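PDB 5ODW: pyocin-S2 from Pseudomonas aeruginosa, which kills sensitive bacterial cells as a nuclease bacteriocin, breaking down their chromosomal DNA and completely inhibiting lipid synthesis. Local coordinates for residues C[128-141]-C[155-167]. Sequence-based numbering, arbitrary orientation.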
# COMPACT_ATOMS: atom_id res chain seq x y z
N TYR C 128 8.66 -27.85 17.66
CA TYR C 128 9.19 -28.91 16.82
C TYR C 128 9.47 -30.23 17.56
O TYR C 128 9.25 -31.30 17.01
CB TYR C 128 10.48 -28.45 16.14
CG TYR C 128 10.31 -27.37 15.10
CD1 TYR C 128 9.58 -27.61 13.94
CD2 TYR C 128 10.90 -26.13 15.26
CE1 TYR C 128 9.44 -26.63 12.98
CE2 TYR C 128 10.76 -25.15 14.30
CZ TYR C 128 10.03 -25.41 13.17
OH TYR C 128 9.89 -24.43 12.22
N THR C 129 9.98 -30.15 18.78
CA THR C 129 10.33 -31.34 19.55
C THR C 129 9.19 -31.99 20.32
O THR C 129 9.37 -33.04 20.93
CB THR C 129 11.48 -31.07 20.55
OG1 THR C 129 10.98 -30.36 21.68
CG2 THR C 129 12.59 -30.27 19.90
N ALA C 130 8.01 -31.38 20.30
CA ALA C 130 6.87 -31.94 21.02
C ALA C 130 6.47 -33.29 20.47
O ALA C 130 6.58 -33.55 19.27
CB ALA C 130 5.69 -30.97 20.98
N SER C 131 5.99 -34.16 21.35
CA SER C 131 5.57 -35.50 20.96
C SER C 131 4.42 -35.44 19.97
O SER C 131 4.33 -36.24 19.05
CB SER C 131 5.16 -36.30 22.20
OG SER C 131 4.14 -35.65 22.92
N ASP C 132 3.53 -34.48 20.19
CA ASP C 132 2.36 -34.27 19.35
C ASP C 132 2.68 -33.52 18.07
O ASP C 132 1.77 -33.13 17.34
CB ASP C 132 1.32 -33.48 20.14
CG ASP C 132 -0.02 -33.40 19.43
OD1 ASP C 132 -0.25 -34.18 18.49
OD2 ASP C 132 -0.84 -32.55 19.82
N PHE C 133 3.96 -33.32 17.79
CA PHE C 133 4.37 -32.57 16.61
C PHE C 133 3.91 -33.16 15.27
O PHE C 133 3.52 -32.41 14.38
CB PHE C 133 5.89 -32.41 16.60
CG PHE C 133 6.43 -31.94 15.28
CD1 PHE C 133 6.14 -30.68 14.82
CD2 PHE C 133 7.24 -32.76 14.52
CE1 PHE C 133 6.64 -30.24 13.61
CE2 PHE C 133 7.74 -32.32 13.31
CZ PHE C 133 7.44 -31.06 12.86
N PRO C 134 3.94 -34.49 15.13
CA PRO C 134 3.51 -35.07 13.86
C PRO C 134 2.06 -34.71 13.58
O PRO C 134 1.70 -34.41 12.45
CB PRO C 134 3.64 -36.57 14.10
CG PRO C 134 4.72 -36.68 15.12
CD PRO C 134 4.53 -35.50 16.02
N GLN C 135 1.24 -34.75 14.62
CA GLN C 135 -0.18 -34.39 14.52
C GLN C 135 -0.36 -32.93 14.14
O GLN C 135 -1.25 -32.60 13.35
CB GLN C 135 -0.91 -34.68 15.85
CG GLN C 135 -0.98 -36.16 16.24
CD GLN C 135 0.17 -36.60 17.11
OE1 GLN C 135 0.16 -36.45 18.34
NE2 GLN C 135 1.17 -37.23 16.50
N LYS C 136 0.50 -32.06 14.69
CA LYS C 136 0.46 -30.60 14.58
C LYS C 136 1.27 -29.99 13.42
O LYS C 136 1.02 -28.84 13.07
CB LYS C 136 0.87 -29.95 15.91
CG LYS C 136 -0.09 -30.29 17.08
CD LYS C 136 -1.27 -29.32 17.23
CE LYS C 136 -2.34 -29.86 18.13
NZ LYS C 136 -3.30 -30.75 17.40
N SER C 137 2.17 -30.77 12.78
CA SER C 137 3.04 -30.30 11.68
C SER C 137 2.35 -29.63 10.49
O SER C 137 2.81 -28.56 10.09
CB SER C 137 3.94 -31.43 11.16
OG SER C 137 4.82 -30.99 10.13
N GLU C 138 1.32 -30.23 9.89
CA GLU C 138 0.66 -29.60 8.74
C GLU C 138 -0.04 -28.28 9.05
O GLU C 138 0.05 -27.32 8.29
CB GLU C 138 -0.28 -30.57 8.02
CG GLU C 138 -0.83 -30.00 6.71
CD GLU C 138 -1.26 -31.07 5.73
OE1 GLU C 138 -1.85 -30.72 4.69
OE2 GLU C 138 -1.01 -32.26 5.99
N SER C 139 -0.74 -28.23 10.18
CA SER C 139 -1.40 -27.01 10.63
C SER C 139 -0.43 -25.87 10.96
O SER C 139 -0.67 -24.72 10.61
CB SER C 139 -2.25 -27.31 11.86
OG SER C 139 -2.82 -28.60 11.76
N MET C 140 0.66 -26.21 11.64
CA MET C 140 1.74 -25.30 12.03
C MET C 140 2.46 -24.70 10.81
O MET C 140 2.71 -23.49 10.78
CB MET C 140 2.75 -26.06 12.92
CG MET C 140 3.83 -25.20 13.51
SD MET C 140 5.18 -26.19 14.19
CE MET C 140 6.44 -24.93 14.36
N TYR C 141 2.80 -25.56 9.82
CA TYR C 141 3.48 -25.22 8.57
C TYR C 141 2.68 -24.19 7.78
O TYR C 141 3.22 -23.15 7.39
CB TYR C 141 3.73 -26.50 7.75
CG TYR C 141 4.31 -26.31 6.35
CD1 TYR C 141 5.67 -26.11 6.16
CD2 TYR C 141 3.51 -26.46 5.22
CE1 TYR C 141 6.22 -26.01 4.88
CE2 TYR C 141 4.04 -26.37 3.94
CZ TYR C 141 5.40 -26.15 3.77
OH TYR C 141 5.93 -26.07 2.51
N PHE C 155 10.94 -23.64 5.85
CA PHE C 155 9.91 -24.22 6.71
C PHE C 155 9.76 -25.70 6.45
O PHE C 155 9.78 -26.48 7.41
CB PHE C 155 8.55 -23.51 6.50
CG PHE C 155 8.63 -22.04 6.80
CD1 PHE C 155 8.72 -21.58 8.12
CD2 PHE C 155 8.68 -21.11 5.77
CE1 PHE C 155 8.83 -20.22 8.39
CE2 PHE C 155 8.79 -19.75 6.05
CZ PHE C 155 8.86 -19.31 7.36
N LEU C 156 9.62 -26.06 5.15
CA LEU C 156 9.47 -27.41 4.66
C LEU C 156 10.66 -28.28 5.07
O LEU C 156 10.44 -29.38 5.58
CB LEU C 156 9.27 -27.38 3.14
CG LEU C 156 9.15 -28.71 2.38
CD1 LEU C 156 7.93 -29.51 2.81
CD2 LEU C 156 9.11 -28.46 0.90
N ASP C 157 11.91 -27.77 4.91
CA ASP C 157 13.12 -28.50 5.27
C ASP C 157 13.18 -28.75 6.77
O ASP C 157 13.50 -29.86 7.19
CB ASP C 157 14.37 -27.78 4.76
CG ASP C 157 14.69 -28.00 3.29
OD1 ASP C 157 14.03 -28.87 2.66
OD2 ASP C 157 15.64 -27.34 2.76
N ARG C 158 12.79 -27.74 7.58
CA ARG C 158 12.76 -27.84 9.04
C ARG C 158 11.71 -28.85 9.51
O ARG C 158 12.04 -29.70 10.33
CB ARG C 158 12.59 -26.47 9.71
CG ARG C 158 12.79 -26.50 11.23
CD ARG C 158 14.10 -25.88 11.71
NE ARG C 158 14.02 -25.50 13.13
CZ ARG C 158 14.59 -26.17 14.13
NH1 ARG C 158 15.34 -27.24 13.88
NH2 ARG C 158 14.43 -25.76 15.38
N HIS C 159 10.46 -28.77 9.00
CA HIS C 159 9.37 -29.68 9.38
C HIS C 159 9.71 -31.13 9.05
O HIS C 159 9.38 -32.01 9.84
CB HIS C 159 8.03 -29.28 8.75
CG HIS C 159 7.27 -28.23 9.50
ND1 HIS C 159 6.10 -28.52 10.17
CD2 HIS C 159 7.51 -26.90 9.60
CE1 HIS C 159 5.68 -27.38 10.68
NE2 HIS C 159 6.49 -26.38 10.37
N MET C 160 10.37 -31.38 7.90
CA MET C 160 10.73 -32.74 7.47
C MET C 160 11.91 -33.29 8.29
O MET C 160 11.82 -34.42 8.77
CB MET C 160 10.93 -32.85 5.94
CG MET C 160 9.69 -32.48 5.06
SD MET C 160 8.06 -33.28 5.30
CE MET C 160 7.32 -32.22 6.46
N SER C 161 12.98 -32.49 8.51
CA SER C 161 14.12 -32.88 9.37
C SER C 161 13.66 -33.21 10.80
O SER C 161 14.12 -34.19 11.37
CB SER C 161 15.19 -31.78 9.40
OG SER C 161 15.74 -31.55 8.11
N GLU C 162 12.72 -32.41 11.34
CA GLU C 162 12.12 -32.55 12.67
C GLU C 162 11.18 -33.76 12.79
O GLU C 162 10.99 -34.27 13.89
CB GLU C 162 11.38 -31.25 13.08
CG GLU C 162 12.30 -30.08 13.44
CD GLU C 162 13.15 -30.24 14.69
OE1 GLU C 162 12.71 -30.93 15.64
OE2 GLU C 162 14.26 -29.66 14.71
N LEU C 163 10.58 -34.20 11.66
CA LEU C 163 9.70 -35.37 11.59
C LEU C 163 10.53 -36.61 11.32
O LEU C 163 10.12 -37.71 11.68
CB LEU C 163 8.63 -35.20 10.51
CG LEU C 163 7.60 -34.09 10.74
CD1 LEU C 163 6.71 -33.94 9.55
CD2 LEU C 163 6.75 -34.37 11.95
N ALA C 164 11.72 -36.45 10.68
CA ALA C 164 12.65 -37.54 10.43
C ALA C 164 13.14 -38.00 11.81
O ALA C 164 13.07 -39.19 12.10
CB ALA C 164 13.83 -37.07 9.57
N LYS C 165 13.49 -37.05 12.68
CA LYS C 165 13.88 -37.34 14.07
C LYS C 165 12.75 -37.92 14.94
O LYS C 165 12.98 -38.84 15.72
CB LYS C 165 14.47 -36.08 14.71
CG LYS C 165 15.85 -35.72 14.20
CD LYS C 165 16.26 -34.34 14.67
CE LYS C 165 17.68 -34.01 14.24
NZ LYS C 165 18.71 -34.64 15.11
N ALA C 166 11.54 -37.37 14.83
CA ALA C 166 10.34 -37.85 15.52
C ALA C 166 10.06 -39.34 15.24
O ALA C 166 9.82 -40.14 16.15
CB ALA C 166 9.14 -37.01 15.11
N TYR C 167 10.10 -39.70 13.95
CA TYR C 167 9.91 -41.06 13.48
C TYR C 167 11.11 -41.93 13.82
O TYR C 167 10.93 -43.13 14.02
CB TYR C 167 9.60 -41.08 11.96
CG TYR C 167 8.24 -40.52 11.58
CD1 TYR C 167 7.14 -40.66 12.41
CD2 TYR C 167 8.05 -39.88 10.35
CE1 TYR C 167 5.89 -40.14 12.07
CE2 TYR C 167 6.80 -39.36 10.00
CZ TYR C 167 5.73 -39.50 10.86
OH TYR C 167 4.50 -39.00 10.54
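An antiparallel helical hairpin in the N-terminal part of pyocin-S2 packs H159 of 155-167 as a knob among F133, S137, M140 and Y141 of 128-141; the axes of helix segments 133-141 and 155-167 run at 171° to each other and approach to 10.6 Å. The imidazole is held on three sides. Over one face comes the edge of the Y128 ring, an edge-to-face pair with planes at 84°, and over the opposite face Y141 CB makes a CH-pi contact 3.8 Å from the ring centroid. At its edge, H159 ND1 and S137 OG share a hydrogen bond of 2.8 Å in which either may donate; S137 OG stands anti to its own backbone nitrogen (chi1 -178°), which carries it to the imidazole. Y54 OH also hydrogen-bonds S137 OG, and Q144 OE1 hydrogen-bonds H159 NE2, so both imidazole nitrogens have partners, consistent with a fixed ring orientation. Y128 is itself sandwiched: M140 CE lies over one face and R158 CG over the other, 3.9 Å from the centroid. R158, whose NH2 also hydrogen-bonds the backbone of a chain of another protein in the assembly, forms a salt bridge to E162, NH1 to OE2 at 2.8 Å. Farther along, the Y141 ring meets the second helix edge-on, its CE1 3.4 Å from L156 N.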